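Local coordinates for protein aminotransferase (Paracoccus denitrificans, PDB 4GRX) that probably transfers amino groups between amines or amino acids and keto acceptors, as a pyridoxal-phosphate-dependent omega-aminotransferase of class III, at residues Thr135-Lys138 and Met139-Leu143; Thr166-Ser169 and Ala170-Gly174; Ala253-Pro256 and Ile257-Tyr261. All blocks are in the same frame, centred on the assembly; numbering follows the deposited sequence.

Contact 1 of 3, residues Thr135-Lys138 and Met139-Leu143; sequences TMVK and MLWFL
Phe142 N donates to Lys138 O over 2.8 Å and nearly straight, at 169°, the shortest of the four successive i+4 to i backbone bonds that join 135-138 to 139-143 in helix 129-146. One residue earlier, Trp141 N bonds to Val137 O at 2.9 Å, and the side chains of the same two residues run side by side, pointing the same way. The indole is met over one face by a single methyl: Val137 CG1 stands 3.6 Å from the centroid of the six-membered ring, offset toward the rim on the CZ2 and CE2 side, a CH-pi contact. Val137 CG1 reaches this face because it lies anti to the backbone N (chi1 179°), while CG2 is turned away beside that N. Trp141 NE1 donates elsewhere, to Arg153 O, and the side chain of Arg153 adds a cation-pi contact. The helix follows strand 122-126 in the large PLP-binding domain of a fold-type I aminotransferase, packed between strands 122-126 and 229-234, helix 313-324 and the second subunit. On another flank Met136 and Leu140 cross at an angle, Met136 CE lying 3.6 Å from Leu140 CD2. Bends at chi2 (66°) and chi3 carry the methionine methyl forward, toward the next turn, where CE also lies 4.1 Å from Met139 CB. Phe233 of strand 229-234 packs on Met136, Val137 and Leu140. Lys138 sends its amine away from the turn, where NZ bonds to His331 ND1 and to Val165 O of the second subunit.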
# COMPACT_ATOMS: atom_id res chain seq x y z
N THR A 135 -6.87 1.67 6.28
CA THR A 135 -8.07 0.84 6.19
C THR A 135 -8.82 0.80 7.52
O THR A 135 -10.05 0.92 7.54
CB THR A 135 -7.72 -0.60 5.74
OG1 THR A 135 -7.33 -0.60 4.36
CG2 THR A 135 -8.90 -1.56 5.93
N MET A 136 -8.07 0.64 8.63
CA MET A 136 -8.68 0.52 9.97
C MET A 136 -9.47 1.76 10.35
O MET A 136 -10.54 1.66 10.94
CB MET A 136 -7.64 0.22 11.05
CG MET A 136 -8.27 -0.11 12.41
SD MET A 136 -9.21 -1.66 12.34
CE MET A 136 -10.82 -1.12 12.93
N VAL A 137 -8.91 2.93 10.03
CA VAL A 137 -9.59 4.18 10.30
C VAL A 137 -10.89 4.23 9.50
O VAL A 137 -11.94 4.53 10.05
CB VAL A 137 -8.69 5.39 10.01
CG1 VAL A 137 -9.43 6.68 10.28
CG2 VAL A 137 -7.45 5.33 10.89
N LYS A 138 -10.82 3.92 8.20
CA LYS A 138 -12.01 3.94 7.34
C LYS A 138 -13.09 2.98 7.86
O LYS A 138 -14.28 3.30 7.85
CB LYS A 138 -11.65 3.59 5.89
CG LYS A 138 -10.96 4.68 5.10
CD LYS A 138 -10.66 4.18 3.69
CE LYS A 138 -11.92 4.07 2.83
NZ LYS A 138 -11.70 3.43 1.51
N MET A 139 -12.65 1.81 8.32
CA MET A 139 -13.53 0.83 8.93
C MET A 139 -14.23 1.44 10.15
O MET A 139 -15.44 1.33 10.29
CB MET A 139 -12.72 -0.39 9.36
CG MET A 139 -13.23 -1.71 8.82
SD MET A 139 -11.86 -2.90 8.86
CE MET A 139 -12.21 -3.92 7.43
N LEU A 140 -13.47 2.12 11.01
CA LEU A 140 -14.07 2.83 12.14
C LEU A 140 -15.10 3.89 11.69
O LEU A 140 -16.23 3.90 12.19
CB LEU A 140 -12.99 3.42 13.05
CG LEU A 140 -12.06 2.39 13.72
CD1 LEU A 140 -10.97 3.08 14.51
CD2 LEU A 140 -12.81 1.43 14.62
N TRP A 141 -14.74 4.73 10.71
CA TRP A 141 -15.69 5.73 10.21
C TRP A 141 -16.95 5.13 9.67
O TRP A 141 -18.04 5.54 10.04
CB TRP A 141 -15.05 6.59 9.14
CG TRP A 141 -13.94 7.43 9.65
CD1 TRP A 141 -13.69 7.79 10.96
CD2 TRP A 141 -12.87 8.06 8.87
NE1 TRP A 141 -12.57 8.55 11.05
CE2 TRP A 141 -12.05 8.78 9.82
CE3 TRP A 141 -12.54 8.11 7.52
CZ2 TRP A 141 -10.93 9.50 9.43
CZ3 TRP A 141 -11.43 8.85 7.12
CH2 TRP A 141 -10.63 9.52 8.06
N PHE A 142 -16.81 4.16 8.77
CA PHE A 142 -17.92 3.35 8.25
C PHE A 142 -18.79 2.83 9.40
O PHE A 142 -20.01 3.02 9.39
CB PHE A 142 -17.33 2.18 7.43
CG PHE A 142 -18.33 1.18 6.95
CD1 PHE A 142 -18.34 -0.12 7.47
CD2 PHE A 142 -19.24 1.50 5.94
CE1 PHE A 142 -19.25 -1.06 7.03
CE2 PHE A 142 -20.16 0.56 5.50
CZ PHE A 142 -20.17 -0.72 6.05
N LEU A 143 -18.16 2.21 10.40
CA LEU A 143 -18.87 1.55 11.47
C LEU A 143 -19.70 2.51 12.35
O LEU A 143 -20.91 2.31 12.50
CB LEU A 143 -17.91 0.69 12.29
CG LEU A 143 -18.56 -0.12 13.42
CD1 LEU A 143 -19.62 -1.08 12.89
CD2 LEU A 143 -17.51 -0.85 14.23

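Contact 2 of 3, residues Thr166-Ser169 and Ala170-Gly174; sequences TAVS and ASMTG
Met172 lays its terminal methyl against Val168 and over Ser169: CE is 3.6 Å from Val168 CG1 and, on the serine, nearest to Ser169 CA at 3.3 Å. The chain runs back over the preceding turn because CG is anti to the carbonyl carbon (chi1 -70°) and the bend at chi3 turns CE toward the N-terminal end. This is the short helix 167-172 of a beta-alpha-beta unit, between strands 154-158 and 188-191, and Phe188 of the latter strand packs on Val168, Ser171 and Met172. Thr166 is its N-cap, with OG1 accepting from Ser169 N at 3.2 Å and 164°; the same hydroxyl also bonds to Asp134 OD2, which ties the cap to helix 129-146. Asp134 of the second subunit holds Ala167 N, placing this helix start at the dimer interface. Ala167 O is gripped twice by one residue, since Ser171 N and Ser171 OG approach from opposite faces of the carbonyl plane, the hydroxyl at 2.7 Å and the amide at 3.1 Å. Leu185 N is a further partner of Ser171 OG. At the C-terminal end the Thr173 side chain is about 7 Å from the bound delta-amino valeric acid, and Tyr162 of its pocket packs on Thr173. Here a hydroxyl again returns to a carbonyl one turn earlier, Thr173 OG1 donating to Ser169 O at 2.9 Å with the donor tilted 23° from the carbonyl plane.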
# COMPACT_ATOMS: atom_id res chain seq x y z
N THR A 166 0.82 6.99 4.69
CA THR A 166 -0.29 7.61 3.94
C THR A 166 -0.74 8.88 4.68
O THR A 166 -0.42 9.04 5.88
CB THR A 166 -1.51 6.68 3.74
OG1 THR A 166 -2.21 6.55 4.99
CG2 THR A 166 -1.12 5.31 3.19
N ALA A 167 -1.49 9.76 4.01
CA ALA A 167 -1.94 11.00 4.68
C ALA A 167 -2.50 10.70 6.08
O ALA A 167 -2.19 11.41 7.06
CB ALA A 167 -2.96 11.77 3.84
N VAL A 168 -3.33 9.65 6.17
CA VAL A 168 -4.00 9.32 7.43
C VAL A 168 -3.03 8.68 8.45
O VAL A 168 -2.93 9.16 9.57
CB VAL A 168 -5.25 8.45 7.20
CG1 VAL A 168 -5.78 7.86 8.50
CG2 VAL A 168 -6.32 9.28 6.53
N SER A 169 -2.33 7.62 8.05
CA SER A 169 -1.34 6.96 8.92
C SER A 169 -0.19 7.88 9.33
O SER A 169 0.39 7.72 10.41
CB SER A 169 -0.84 5.63 8.31
OG SER A 169 -0.45 5.76 6.95
N ALA A 170 0.13 8.86 8.49
CA ALA A 170 1.11 9.88 8.87
C ALA A 170 0.52 10.87 9.89
O ALA A 170 1.24 11.39 10.75
CB ALA A 170 1.64 10.60 7.64
N SER A 171 -0.79 11.13 9.80
CA SER A 171 -1.47 11.98 10.79
C SER A 171 -1.51 11.24 12.11
O SER A 171 -1.55 11.84 13.19
CB SER A 171 -2.88 12.32 10.34
OG SER A 171 -2.87 13.06 9.14
N MET A 172 -1.48 9.91 12.01
CA MET A 172 -1.44 9.05 13.17
C MET A 172 -0.05 9.04 13.86
O MET A 172 0.08 8.85 15.07
CB MET A 172 -1.87 7.66 12.74
CG MET A 172 -3.35 7.56 12.39
SD MET A 172 -3.82 5.83 12.32
CE MET A 172 -3.92 5.64 10.56
N THR A 173 0.98 9.30 13.05
CA THR A 173 2.36 9.24 13.46
C THR A 173 2.75 10.51 14.20
O THR A 173 2.57 11.61 13.70
CB THR A 173 3.23 8.98 12.21
OG1 THR A 173 3.00 7.62 11.76
CG2 THR A 173 4.72 9.23 12.47
N GLY A 174 3.28 10.38 15.40
CA GLY A 174 3.57 11.56 16.20
C GLY A 174 5.02 11.99 16.11
O GLY A 174 5.78 11.70 17.02

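Contact 3 of 3, residues Ala253-Pro256 and Ile257-Tyr261; sequences AILP and ILRKY
Arg259 folds back against Leu255, the two side chains crossing at an angle, so that NH1 comes to 3.4 Å from Leu255 CD2 and 4.0 Å from Leu255 CB. The leucine CB lies over one face of the guanidinium, and Pro256 CG approaches the group obliquely. A bend at chi3 (-86°) swings the planar end toward the preceding turn. Ile254 and Leu258 make a second crossed pair, farther round the helix and wholly apolar, with Ile254 CG2 4.0 Å from Leu258 CD1. Both residues pack on Phe232 of strand 229-234, while Leu255 and Leu258 meet Met265 of strand 265-268. These two strands and helix 250-260 form a beta-alpha-beta unit; Ala253, Ile254 and Ile257 also touch helix 206-224, whereas Pro256, Arg259 and Lys260 are exposed. The helix is kinked at Pro256, whose N has no hydrogen to give to the turn before. Just beyond, Leu258 N makes only a weak bond to Ile254 O, at 3.4 Å, before normal spacing returns with Arg259 N to Leu255 O at 2.9 Å. Ile257 runs its CG1 branch back along the helix, its CD1 3.4 Å from Ala253 O. Lys260 is extended away from this turn, although its backbone N donates to Pro256 O at 2.8 Å and 173°.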
# COMPACT_ATOMS: atom_id res chain seq x y z
N ALA A 253 -4.17 0.67 33.02
CA ALA A 253 -4.90 1.91 33.34
C ALA A 253 -5.65 2.47 32.13
O ALA A 253 -6.72 3.06 32.29
CB ALA A 253 -3.95 2.95 33.91
N ILE A 254 -5.07 2.30 30.94
CA ILE A 254 -5.59 2.88 29.69
C ILE A 254 -6.85 2.19 29.15
O ILE A 254 -7.80 2.88 28.78
CB ILE A 254 -4.48 2.95 28.59
CG1 ILE A 254 -3.57 4.16 28.84
CG2 ILE A 254 -5.05 3.05 27.17
CD1 ILE A 254 -4.20 5.49 28.54
N LEU A 255 -6.87 0.86 29.12
CA LEU A 255 -8.00 0.15 28.50
C LEU A 255 -9.38 0.34 29.11
O LEU A 255 -10.34 0.58 28.36
CB LEU A 255 -7.70 -1.32 28.29
CG LEU A 255 -7.39 -1.61 26.83
CD1 LEU A 255 -5.96 -1.20 26.52
CD2 LEU A 255 -7.59 -3.08 26.54
N PRO A 256 -9.51 0.25 30.45
CA PRO A 256 -10.84 0.44 31.06
C PRO A 256 -11.50 1.78 30.71
O PRO A 256 -12.71 1.82 30.49
CB PRO A 256 -10.54 0.35 32.55
CG PRO A 256 -9.38 -0.57 32.61
CD PRO A 256 -8.52 -0.11 31.47
N ILE A 257 -10.70 2.85 30.63
CA ILE A 257 -11.20 4.17 30.26
C ILE A 257 -11.77 4.09 28.85
O ILE A 257 -12.86 4.62 28.58
CB ILE A 257 -10.11 5.26 30.38
CG1 ILE A 257 -9.60 5.35 31.83
CG2 ILE A 257 -10.62 6.62 29.96
CD1 ILE A 257 -8.29 6.10 31.99
N LEU A 258 -11.07 3.39 27.96
CA LEU A 258 -11.55 3.25 26.58
C LEU A 258 -12.81 2.39 26.49
O LEU A 258 -13.69 2.68 25.68
CB LEU A 258 -10.45 2.70 25.67
CG LEU A 258 -9.17 3.51 25.49
CD1 LEU A 258 -8.20 2.71 24.66
CD2 LEU A 258 -9.43 4.86 24.83
N ARG A 259 -12.90 1.34 27.31
CA ARG A 259 -14.14 0.54 27.40
C ARG A 259 -15.31 1.39 27.91
O ARG A 259 -16.37 1.42 27.31
CB ARG A 259 -13.94 -0.75 28.22
CG ARG A 259 -13.05 -1.77 27.52
CD ARG A 259 -13.13 -3.18 28.11
NE ARG A 259 -12.22 -3.40 29.26
CZ ARG A 259 -10.98 -3.89 29.17
NH1 ARG A 259 -10.45 -4.23 27.99
NH2 ARG A 259 -10.27 -4.04 30.28
N LYS A 260 -15.08 2.11 29.01
CA LYS A 260 -16.08 3.03 29.58
C LYS A 260 -16.69 3.99 28.55
O LYS A 260 -17.89 4.17 28.53
CB LYS A 260 -15.47 3.81 30.75
CG LYS A 260 -16.44 4.71 31.50
CD LYS A 260 -15.70 5.59 32.48
CE LYS A 260 -16.59 6.67 33.07
NZ LYS A 260 -15.91 7.35 34.22
N TYR A 261 -15.87 4.60 27.70
CA TYR A 261 -16.39 5.58 26.75
C TYR A 261 -16.68 5.04 25.35
O TYR A 261 -16.90 5.82 24.43
CB TYR A 261 -15.46 6.79 26.69
CG TYR A 261 -15.32 7.53 28.01
CD1 TYR A 261 -16.29 8.43 28.44
CD2 TYR A 261 -14.21 7.31 28.82
CE1 TYR A 261 -16.16 9.10 29.65
CE2 TYR A 261 -14.07 7.96 30.03
CZ TYR A 261 -15.05 8.85 30.44
OH TYR A 261 -14.88 9.49 31.64

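In the fold
Along the chain the three contacts come in series: contact 1 lies in helix 129-146, contact 2 spans helix 167-172 and its two ends, and contact 3 covers the C-terminal part of helix 250-260 and the residue after it. All belong to the domain built on the seven-stranded mixed sheet. Contacts 1 and 2, with centres 15 Å apart, touch directly: Val137 CG2 packs 3.6 Å from Met172 CE and 3.9 Å from Val168 CG1. Both also meet the second subunit, so this helix pair contributes to the dimer interface. Contact 3 lies about 20 Å from contact 1 and 23 Å from contact 2, centre to centre, touches neither, is partly buried, and its segments are not touched by the second subunit.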